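Local coordinates for alcohol dehydrogenase (Thermus thermophilus, PDB 2EIH), which probably works as a zinc-binding alcohol dehydrogenase that oxidises or reduces its substrate with a nicotinamide cofactor, at residues V30-K35 with A130-K135; V44-G49 with P53-P58; A145-T150 with F298-F303. All coordinates share one frame; numbering follows the deposited sequence.

In the fold
From the N terminus, strand 29-38 enters interaction 1, which closes a long loop when L132 of strand 132-134 packs on its valines. Interaction 2 is nested inside that loop: helix 41-48, directly after strand 29-38, is met by the chain at 53-58 after a short turn. The nearest atoms of interactions 1 and 2 are still about 15 Å apart. Interaction 3 opens later, where helices 141-146 and 148-161 meet, and closes at helix 297-306, enclosing all six strands of the parallel, Rossmann-type sheet. Interactions 1 and 3 follow in series yet touch, A133 CB lying 3.6 Å from L301 CD1. Together they tie strands of the GroES-like part to helices 141-146, 148-161 and 297-306.

Interaction 1: V30-K35 with A130-K135; sequences VRVRLK and ANLAPK
L132 meets V30 and V32 through its two methyls, and these three buried side chains make the whole contact; no hydrogen bond crosses. The tight part is at V30. Its CG1 and L132 CD2 approach tip to tip at 3.2 Å, closer than carbons normally pack. V30 places CG1 between its backbone N and carbonyl carbon (chi1 49°), which sends that methyl toward L132, while CG2 stays at 4.0 Å from the same CD2. L132 itself has a chi1 of -119°, away from the staggered values, consistent with a squeezed fit. At V32 the packing relaxes: the V32 and L132 side chains run past each other in opposite senses, V32 CG2 touching L132 CD1 at 3.8 Å and CD2 at 3.9 Å, so the leucine fork straddles this one methyl. The two chains keep well apart behind these groups, with V30 CA and L132 CA 8.6 Å from each other. The partly exposed side of the strand is polar: R31 starts off away from L132 and forms salt bridges with D70 and E24. Within the GroES-like fold, the valines sit on a strand bonded by its backbone to strands 64-72 and 124-128; V30 also packs on V69 and V72, L132 on L127 and F79, and strand 132-134 pairs antiparallel with strand 84-91.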
loop_
_atom_site.group_PDB
_atom_site.type_symbol
_atom_site.label_atom_id
_atom_site.label_comp_id
_atom_site.label_asym_id
_atom_site.label_seq_id
_atom_site.Cartn_x
_atom_site.Cartn_y
_atom_site.Cartn_z
ATOM N N VAL A 30 -21.383 -10.732 27.470
ATOM C CA VAL A 30 -22.502 -11.605 27.164
ATOM C C VAL A 30 -22.117 -13.063 27.388
ATOM O O VAL A 30 -20.981 -13.454 27.141
ATOM C CB VAL A 30 -22.994 -11.368 25.698
ATOM C CG1 VAL A 30 -21.809 -11.400 24.754
ATOM C CG2 VAL A 30 -24.034 -12.408 25.315
ATOM N N ARG A 31 -23.063 -13.849 27.894
ATOM C CA ARG A 31 -22.833 -15.265 28.140
ATOM C C ARG A 31 -23.468 -16.041 27.007
ATOM O O ARG A 31 -24.646 -15.867 26.700
ATOM C CB ARG A 31 -23.450 -15.711 29.468
ATOM C CG ARG A 31 -23.326 -17.214 29.743
ATOM C CD ARG A 31 -23.759 -17.564 31.155
ATOM N NE ARG A 31 -25.202 -17.506 31.342
ATOM C CZ ARG A 31 -25.787 -17.005 32.424
ATOM N NH1 ARG A 31 -25.051 -16.509 33.410
ATOM N NH2 ARG A 31 -27.107 -17.002 32.525
ATOM N N VAL A 32 -22.684 -16.907 26.389
ATOM C CA VAL A 32 -23.183 -17.693 25.283
ATOM C C VAL A 32 -23.401 -19.141 25.698
ATOM O O VAL A 32 -22.582 -19.722 26.406
ATOM C CB VAL A 32 -22.181 -17.644 24.111
ATOM C CG1 VAL A 32 -22.658 -18.528 22.977
ATOM C CG2 VAL A 32 -22.013 -16.207 23.644
ATOM N N ARG A 33 -24.521 -19.718 25.280
ATOM C CA ARG A 33 -24.773 -21.118 25.566
ATOM C C ARG A 33 -24.209 -21.792 24.318
ATOM O O ARG A 33 -24.755 -21.639 23.219
ATOM C CB ARG A 33 -26.265 -21.373 25.691
ATOM C CG ARG A 33 -26.619 -22.732 26.248
ATOM C CD ARG A 33 -28.095 -22.784 26.581
ATOM N NE ARG A 33 -28.937 -22.789 25.383
ATOM C CZ ARG A 33 -29.060 -23.842 24.578
ATOM N NH1 ARG A 33 -28.395 -24.967 24.849
ATOM N NH2 ARG A 33 -29.847 -23.785 23.514
ATOM N N LEU A 34 -23.096 -22.504 24.488
ATOM C CA LEU A 34 -22.405 -23.175 23.383
ATOM C C LEU A 34 -23.114 -24.400 22.798
ATOM O O LEU A 34 -23.806 -25.133 23.497
ATOM C CB LEU A 34 -20.998 -23.571 23.838
ATOM C CG LEU A 34 -20.078 -22.382 24.139
ATOM C CD1 LEU A 34 -18.942 -22.785 25.059
ATOM C CD2 LEU A 34 -19.552 -21.817 22.835
ATOM N N LYS A 35 -22.923 -24.602 21.501
ATOM C CA LYS A 35 -23.508 -25.725 20.788
ATOM C C LYS A 35 -22.388 -26.602 20.233
ATOM O O LYS A 35 -22.500 -27.827 20.155
ATOM C CB LYS A 35 -24.393 -25.223 19.633
ATOM C CG LYS A 35 -25.780 -24.683 20.032
ATOM C CD LYS A 35 -26.557 -25.699 20.865
ATOM C CE LYS A 35 -28.042 -25.352 21.032
ATOM N NZ LYS A 35 -28.899 -25.791 19.887
ATOM N N ALA A 130 -17.724 -7.499 21.891
ATOM C CA ALA A 130 -16.899 -7.240 20.718
ATOM C C ALA A 130 -16.366 -8.533 20.098
ATOM O O ALA A 130 -15.862 -8.532 18.968
ATOM C CB ALA A 130 -15.730 -6.328 21.085
ATOM N N ASN A 131 -16.480 -9.635 20.830
ATOM C CA ASN A 131 -15.976 -10.904 20.345
ATOM C C ASN A 131 -17.079 -11.863 19.939
ATOM O O ASN A 131 -16.891 -13.073 19.965
ATOM C CB ASN A 131 -15.087 -11.539 21.417
ATOM C CG ASN A 131 -14.009 -10.604 21.909
ATOM O OD1 ASN A 131 -13.166 -10.986 22.716
ATOM N ND2 ASN A 131 -14.033 -9.370 21.438
ATOM N N LEU A 132 -18.216 -11.306 19.545
ATOM C CA LEU A 132 -19.364 -12.093 19.131
ATOM C C LEU A 132 -19.879 -11.648 17.765
ATOM O O LEU A 132 -20.118 -10.462 17.546
ATOM C CB LEU A 132 -20.486 -11.925 20.147
ATOM C CG LEU A 132 -20.990 -13.157 20.882
ATOM C CD1 LEU A 132 -19.847 -13.843 21.584
ATOM C CD2 LEU A 132 -22.072 -12.743 21.848
ATOM N N ALA A 133 -20.061 -12.595 16.853
ATOM C CA ALA A 133 -20.573 -12.282 15.524
ATOM C C ALA A 133 -21.779 -13.162 15.242
ATOM O O ALA A 133 -21.890 -14.263 15.770
ATOM C CB ALA A 133 -19.498 -12.510 14.477
ATOM N N PRO A 134 -22.707 -12.684 14.401
ATOM C CA PRO A 134 -23.903 -13.468 14.075
ATOM C C PRO A 134 -23.526 -14.706 13.285
ATOM O O PRO A 134 -22.703 -14.644 12.366
ATOM C CB PRO A 134 -24.738 -12.493 13.251
ATOM C CG PRO A 134 -23.678 -11.732 12.513
ATOM C CD PRO A 134 -22.669 -11.442 13.611
ATOM N N LYS A 135 -24.106 -15.833 13.676
ATOM C CA LYS A 135 -23.846 -17.089 13.005
ATOM C C LYS A 135 -24.633 -17.156 11.716
ATOM O O LYS A 135 -25.845 -16.919 11.701
ATOM C CB LYS A 135 -24.264 -18.277 13.878
ATOM C CG LYS A 135 -24.398 -19.587 13.108
ATOM C CD LYS A 135 -25.229 -20.606 13.880
ATOM C CE LYS A 135 -25.617 -21.806 13.016
ATOM N NZ LYS A 135 -26.504 -21.406 11.894
#

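Interaction 2: V44-G49 with P53-P58; sequences VWVRKG and PKLPLP
V46 meets L55 in the GroES-like part, where helix 41-48, ended by a glycine with positive phi, passes into the loop before strand 59-60. A single pair of methyls does the touching, V46 CG1 against L55 CD2 at 3.8 Å, and the two side chains cross at about a right angle. V46 holds CG1 opposite its backbone N (chi1 176°), extending the methyl to the loop; both residues are buried, and V46 packs further on L61 and on M6 of strand 2-6. R47, next along, turns its side chain away from the loop and toward polar partners: a salt bridge with E330, and hydrogen bonds with H326 and the carbonyl of G10. K48 belongs to the regular part of the helix, its N bonded to V44 O at 2.8 Å. At G49 the helix ends. Its N still reaches W45 O at 3.0 Å, but phi swings to 104°, a value glycine adopts readily. Four residues on, the chain returns at P53, with G49 CA and P53 CA 6.4 Å apart; here G49 O rests loosely on P53 CG at 4.3 Å, at the more exposed edge. The L55 carbonyl, meanwhile, accepts a hydrogen bond from R9. With no hydrogen bond between the two segments, their contact rests mainly on one pair of methyls, with a loose touch at P53, while the polar bonds at R47 and at the L55 carbonyl go to other parts of the chain.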
loop_
_atom_site.group_PDB
_atom_site.type_symbol
_atom_site.label_atom_id
_atom_site.label_comp_id
_atom_site.label_asym_id
_atom_site.label_seq_id
_atom_site.Cartn_x
_atom_site.Cartn_y
_atom_site.Cartn_z
ATOM N N VAL A 44 -3.872 -28.000 22.175
ATOM C CA VAL A 44 -2.925 -29.069 22.479
ATOM C C VAL A 44 -1.667 -28.536 23.158
ATOM O O VAL A 44 -1.173 -29.137 24.115
ATOM C CB VAL A 44 -2.539 -29.859 21.203
ATOM C CG1 VAL A 44 -1.476 -30.896 21.523
ATOM C CG2 VAL A 44 -3.776 -30.545 20.637
ATOM N N TRP A 45 -1.154 -27.410 22.670
ATOM C CA TRP A 45 0.035 -26.821 23.264
ATOM C C TRP A 45 -0.255 -26.436 24.717
ATOM O O TRP A 45 0.597 -26.606 25.596
ATOM C CB TRP A 45 0.490 -25.597 22.455
ATOM C CG TRP A 45 0.813 -25.933 21.030
ATOM C CD1 TRP A 45 1.282 -27.127 20.563
ATOM C CD2 TRP A 45 0.653 -25.088 19.884
ATOM N NE1 TRP A 45 1.418 -27.085 19.198
ATOM C CE2 TRP A 45 1.038 -25.845 18.752
ATOM C CE3 TRP A 45 0.223 -23.766 19.698
ATOM C CZ2 TRP A 45 0.998 -25.326 17.447
ATOM C CZ3 TRP A 45 0.185 -23.247 18.396
ATOM C CH2 TRP A 45 0.571 -24.029 17.292
ATOM N N VAL A 46 -1.461 -25.941 24.981
ATOM C CA VAL A 46 -1.813 -25.564 26.339
ATOM C C VAL A 46 -1.932 -26.821 27.187
ATOM O O VAL A 46 -1.510 -26.832 28.342
ATOM C CB VAL A 46 -3.134 -24.779 26.390
ATOM C CG1 VAL A 46 -3.517 -24.499 27.836
ATOM C CG2 VAL A 46 -2.974 -23.465 25.635
ATOM N N ARG A 47 -2.487 -27.887 26.615
ATOM C CA ARG A 47 -2.632 -29.135 27.353
ATOM C C ARG A 47 -1.277 -29.731 27.727
ATOM O O ARG A 47 -1.066 -30.140 28.866
ATOM C CB ARG A 47 -3.434 -30.161 26.543
ATOM C CG ARG A 47 -3.335 -31.572 27.126
ATOM C CD ARG A 47 -4.188 -32.599 26.409
ATOM N NE ARG A 47 -3.882 -32.781 24.990
ATOM C CZ ARG A 47 -2.814 -33.401 24.496
ATOM N NH1 ARG A 47 -2.672 -33.498 23.180
ATOM N NH2 ARG A 47 -1.891 -33.912 25.297
ATOM N N LYS A 48 -0.364 -29.791 26.765
ATOM C CA LYS A 48 0.962 -30.348 27.019
ATOM C C LYS A 48 1.780 -29.493 27.977
ATOM O O LYS A 48 2.668 -29.999 28.659
ATOM C CB LYS A 48 1.736 -30.509 25.714
ATOM C CG LYS A 48 1.252 -31.648 24.853
ATOM C CD LYS A 48 2.087 -31.757 23.593
ATOM C CE LYS A 48 1.799 -33.058 22.876
ATOM N NZ LYS A 48 2.531 -33.160 21.587
ATOM N N GLY A 49 1.484 -28.199 28.026
ATOM C CA GLY A 49 2.218 -27.313 28.911
ATOM C C GLY A 49 3.219 -26.468 28.150
ATOM O O GLY A 49 3.903 -25.620 28.726
ATOM N N PRO A 53 2.286 -21.069 30.403
ATOM C CA PRO A 53 2.746 -21.597 31.691
ATOM C C PRO A 53 2.144 -20.708 32.788
ATOM O O PRO A 53 1.514 -19.691 32.488
ATOM C CB PRO A 53 4.266 -21.458 31.596
ATOM C CG PRO A 53 4.530 -21.591 30.126
ATOM C CD PRO A 53 3.431 -20.734 29.538
ATOM N N LYS A 54 2.343 -21.081 34.047
ATOM C CA LYS A 54 1.804 -20.312 35.164
ATOM C C LYS A 54 0.284 -20.176 35.043
ATOM O O LYS A 54 -0.337 -19.335 35.694
ATOM C CB LYS A 54 2.459 -18.922 35.231
ATOM C CG LYS A 54 3.927 -18.937 35.668
ATOM C CD LYS A 54 4.816 -19.621 34.632
ATOM C CE LYS A 54 6.256 -19.780 35.110
ATOM N NZ LYS A 54 7.090 -20.478 34.087
ATOM N N LEU A 55 -0.305 -21.017 34.203
ATOM C CA LEU A 55 -1.742 -21.027 33.978
ATOM C C LEU A 55 -2.471 -21.726 35.129
ATOM O O LEU A 55 -2.201 -22.891 35.432
ATOM C CB LEU A 55 -2.041 -21.761 32.671
ATOM C CG LEU A 55 -3.519 -22.048 32.406
ATOM C CD1 LEU A 55 -4.212 -20.774 31.952
ATOM C CD2 LEU A 55 -3.651 -23.133 31.347
ATOM N N PRO A 56 -3.414 -21.029 35.777
ATOM C CA PRO A 56 -4.159 -21.626 36.888
ATOM C C PRO A 56 -4.967 -22.841 36.441
ATOM O O PRO A 56 -5.377 -22.929 35.291
ATOM C CB PRO A 56 -5.049 -20.476 37.355
ATOM C CG PRO A 56 -5.334 -19.748 36.077
ATOM C CD PRO A 56 -3.963 -19.706 35.432
ATOM N N LEU A 57 -5.187 -23.777 37.356
ATOM C CA LEU A 57 -5.954 -24.975 37.054
ATOM C C LEU A 57 -7.079 -25.087 38.081
ATOM O O LEU A 57 -6.942 -24.600 39.200
ATOM C CB LEU A 57 -5.052 -26.207 37.100
ATOM C CG LEU A 57 -3.762 -26.129 36.273
ATOM C CD1 LEU A 57 -2.996 -27.444 36.390
ATOM C CD2 LEU A 57 -4.081 -25.839 34.805
ATOM N N PRO A 58 -8.207 -25.732 37.716
ATOM C CA PRO A 58 -8.443 -26.314 36.390
ATOM C C PRO A 58 -8.646 -25.261 35.301
ATOM O O PRO A 58 -9.057 -24.138 35.581
ATOM C CB PRO A 58 -9.684 -27.170 36.621
ATOM C CG PRO A 58 -10.455 -26.358 37.599
ATOM C CD PRO A 58 -9.378 -25.935 38.589
#

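Interaction 3: A145-T150 with F298-F303; sequences AAIPLT and FPILRF
I147 is the one residue of 145-150 that touches 298-303, and it does so with two different branches. The apolar contacts come first. I147 CG2 lies 3.9 Å from I300 CG2, methyl against methyl, as the two isoleucines pass each other in opposite directions. Both set CG1 beside the backbone N (chi1 -59° for I147, -70° for I300), which leaves CG2 anti to that N, and both point their side chains at the other segment. The second branch is longer and looser: I147 CD1 stretches to L301 CD2 at 4.3 Å, the leucine starting off across the contact but bringing its tip closer. The nearest backbones, at I147 CA and L301 CA, remain 8.2 Å apart. Outside the pair, L139 also packs on I147, F151, L152 and W155 of helix 148-161 cover I300, and V86 of strand 84-91 lies on L301. Backbone bonding makes up the second group. Helix 297-306 is regular here, with F303 N bonded to P299 O at 2.9 Å. On the other side, I147 stands at the break between helices 141-146 and 148-161, followed by P148, which has no N-H to give. A charged contact is made by R302, which forms a salt bridge with E97 of a second subunit, a residue that falls between the zinc ligands C96 and C99 in sequence. One face of the R302 guanidinium lies over F298 O and P299 CA. Chemically, then, the helix has two characters: a buried apolar side resting on the joint between two helices, with no hydrogen bond across it, and a more exposed side where R302, with F298 and P299, meets a second subunit.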
loop_
_atom_site.group_PDB
_atom_site.type_symbol
_atom_site.label_atom_id
_atom_site.label_comp_id
_atom_site.label_asym_id
_atom_site.label_seq_id
_atom_site.Cartn_x
_atom_site.Cartn_y
_atom_site.Cartn_z
ATOM N N ALA A 145 -18.845 -23.216 14.176
ATOM C CA ALA A 145 -17.716 -23.253 15.111
ATOM C C ALA A 145 -16.386 -23.508 14.427
ATOM O O ALA A 145 -15.342 -23.100 14.912
ATOM C CB ALA A 145 -17.946 -24.315 16.187
ATOM N N ALA A 146 -16.416 -24.167 13.285
ATOM C CA ALA A 146 -15.174 -24.472 12.591
ATOM C C ALA A 146 -14.528 -23.296 11.841
ATOM O O ALA A 146 -13.345 -23.343 11.521
ATOM C CB ALA A 146 -15.401 -25.634 11.624
ATOM N N ILE A 147 -15.286 -22.234 11.591
ATOM C CA ILE A 147 -14.787 -21.104 10.824
ATOM C C ILE A 147 -13.737 -20.115 11.364
ATOM O O ILE A 147 -12.596 -20.091 10.869
ATOM C CB ILE A 147 -15.965 -20.248 10.299
ATOM C CG1 ILE A 147 -16.866 -21.096 9.431
ATOM C CG2 ILE A 147 -15.430 -19.040 9.505
ATOM C CD1 ILE A 147 -18.180 -20.438 9.085
ATOM N N PRO A 148 -14.098 -19.305 12.384
ATOM C CA PRO A 148 -13.241 -18.286 12.991
ATOM C C PRO A 148 -11.717 -18.448 12.975
ATOM O O PRO A 148 -11.035 -17.891 12.103
ATOM C CB PRO A 148 -13.825 -18.152 14.384
ATOM C CG PRO A 148 -15.266 -18.418 14.159
ATOM C CD PRO A 148 -15.201 -19.648 13.300
ATOM N N LEU A 149 -11.181 -19.173 13.949
ATOM C CA LEU A 149 -9.736 -19.358 14.077
ATOM C C LEU A 149 -8.999 -19.631 12.752
ATOM O O LEU A 149 -8.102 -18.866 12.379
ATOM C CB LEU A 149 -9.450 -20.479 15.094
ATOM C CG LEU A 149 -8.105 -20.679 15.837
ATOM C CD1 LEU A 149 -6.956 -20.718 14.841
ATOM C CD2 LEU A 149 -7.889 -19.590 16.868
ATOM N N THR A 150 -9.344 -20.697 12.029
ATOM C CA THR A 150 -8.619 -20.963 10.786
ATOM C C THR A 150 -8.889 -19.967 9.677
ATOM O O THR A 150 -7.965 -19.567 8.978
ATOM C CB THR A 150 -8.869 -22.394 10.227
ATOM O OG1 THR A 150 -10.272 -22.684 10.223
ATOM C CG2 THR A 150 -8.120 -23.433 11.041
ATOM N N PHE A 298 -15.837 -10.333 9.741
ATOM C CA PHE A 298 -17.073 -9.864 9.103
ATOM C C PHE A 298 -17.136 -10.230 7.620
ATOM O O PHE A 298 -18.111 -10.830 7.164
ATOM C CB PHE A 298 -17.225 -8.355 9.309
ATOM C CG PHE A 298 -17.341 -7.967 10.756
ATOM C CD1 PHE A 298 -16.203 -7.885 11.563
ATOM C CD2 PHE A 298 -18.590 -7.736 11.330
ATOM C CE1 PHE A 298 -16.305 -7.580 12.928
ATOM C CE2 PHE A 298 -18.703 -7.431 12.690
ATOM C CZ PHE A 298 -17.551 -7.352 13.493
ATOM N N PRO A 299 -16.108 -9.864 6.839
ATOM C CA PRO A 299 -16.186 -10.243 5.425
ATOM C C PRO A 299 -16.225 -11.775 5.268
ATOM O O PRO A 299 -16.948 -12.303 4.426
ATOM C CB PRO A 299 -14.917 -9.629 4.827
ATOM C CG PRO A 299 -13.972 -9.599 5.971
ATOM C CD PRO A 299 -14.860 -9.129 7.110
ATOM N N ILE A 300 -15.450 -12.481 6.086
ATOM C CA ILE A 300 -15.406 -13.939 6.025
ATOM C C ILE A 300 -16.797 -14.561 6.136
ATOM O O ILE A 300 -17.216 -15.289 5.244
ATOM C CB ILE A 300 -14.483 -14.501 7.125
ATOM C CG1 ILE A 300 -13.034 -14.150 6.799
ATOM C CG2 ILE A 300 -14.643 -16.007 7.245
ATOM C CD1 ILE A 300 -12.017 -14.547 7.898
ATOM N N LEU A 301 -17.513 -14.250 7.214
ATOM C CA LEU A 301 -18.854 -14.778 7.438
ATOM C C LEU A 301 -19.819 -14.395 6.311
ATOM O O LEU A 301 -20.719 -15.153 5.957
ATOM C CB LEU A 301 -19.362 -14.323 8.823
ATOM C CG LEU A 301 -18.576 -14.871 10.046
ATOM C CD1 LEU A 301 -18.986 -14.178 11.341
ATOM C CD2 LEU A 301 -18.818 -16.363 10.164
ATOM N N ARG A 302 -19.612 -13.220 5.736
ATOM C CA ARG A 302 -20.432 -12.748 4.616
ATOM C C ARG A 302 -20.227 -13.697 3.425
ATOM O O ARG A 302 -21.186 -14.168 2.841
ATOM C CB ARG A 302 -20.015 -11.313 4.239
ATOM C CG ARG A 302 -21.171 -10.334 4.042
ATOM C CD ARG A 302 -20.862 -8.977 4.671
ATOM N NE ARG A 302 -19.566 -8.446 4.242
ATOM C CZ ARG A 302 -18.778 -7.712 5.027
ATOM N NH1 ARG A 302 -19.160 -7.437 6.267
ATOM N NH2 ARG A 302 -17.619 -7.237 4.584
ATOM N N PHE A 303 -18.971 -13.967 3.074
ATOM C CA PHE A 303 -18.656 -14.883 1.974
ATOM C C PHE A 303 -19.176 -16.289 2.284
ATOM O O PHE A 303 -19.564 -17.032 1.376
ATOM C CB PHE A 303 -17.138 -14.949 1.711
ATOM C CG PHE A 303 -16.569 -13.694 1.108
ATOM C CD1 PHE A 303 -15.609 -12.948 1.791
ATOM C CD2 PHE A 303 -17.033 -13.224 -0.123
ATOM C CE1 PHE A 303 -15.123 -11.747 1.262
ATOM C CE2 PHE A 303 -16.550 -12.020 -0.660
ATOM C CZ PHE A 303 -15.601 -11.285 0.030
#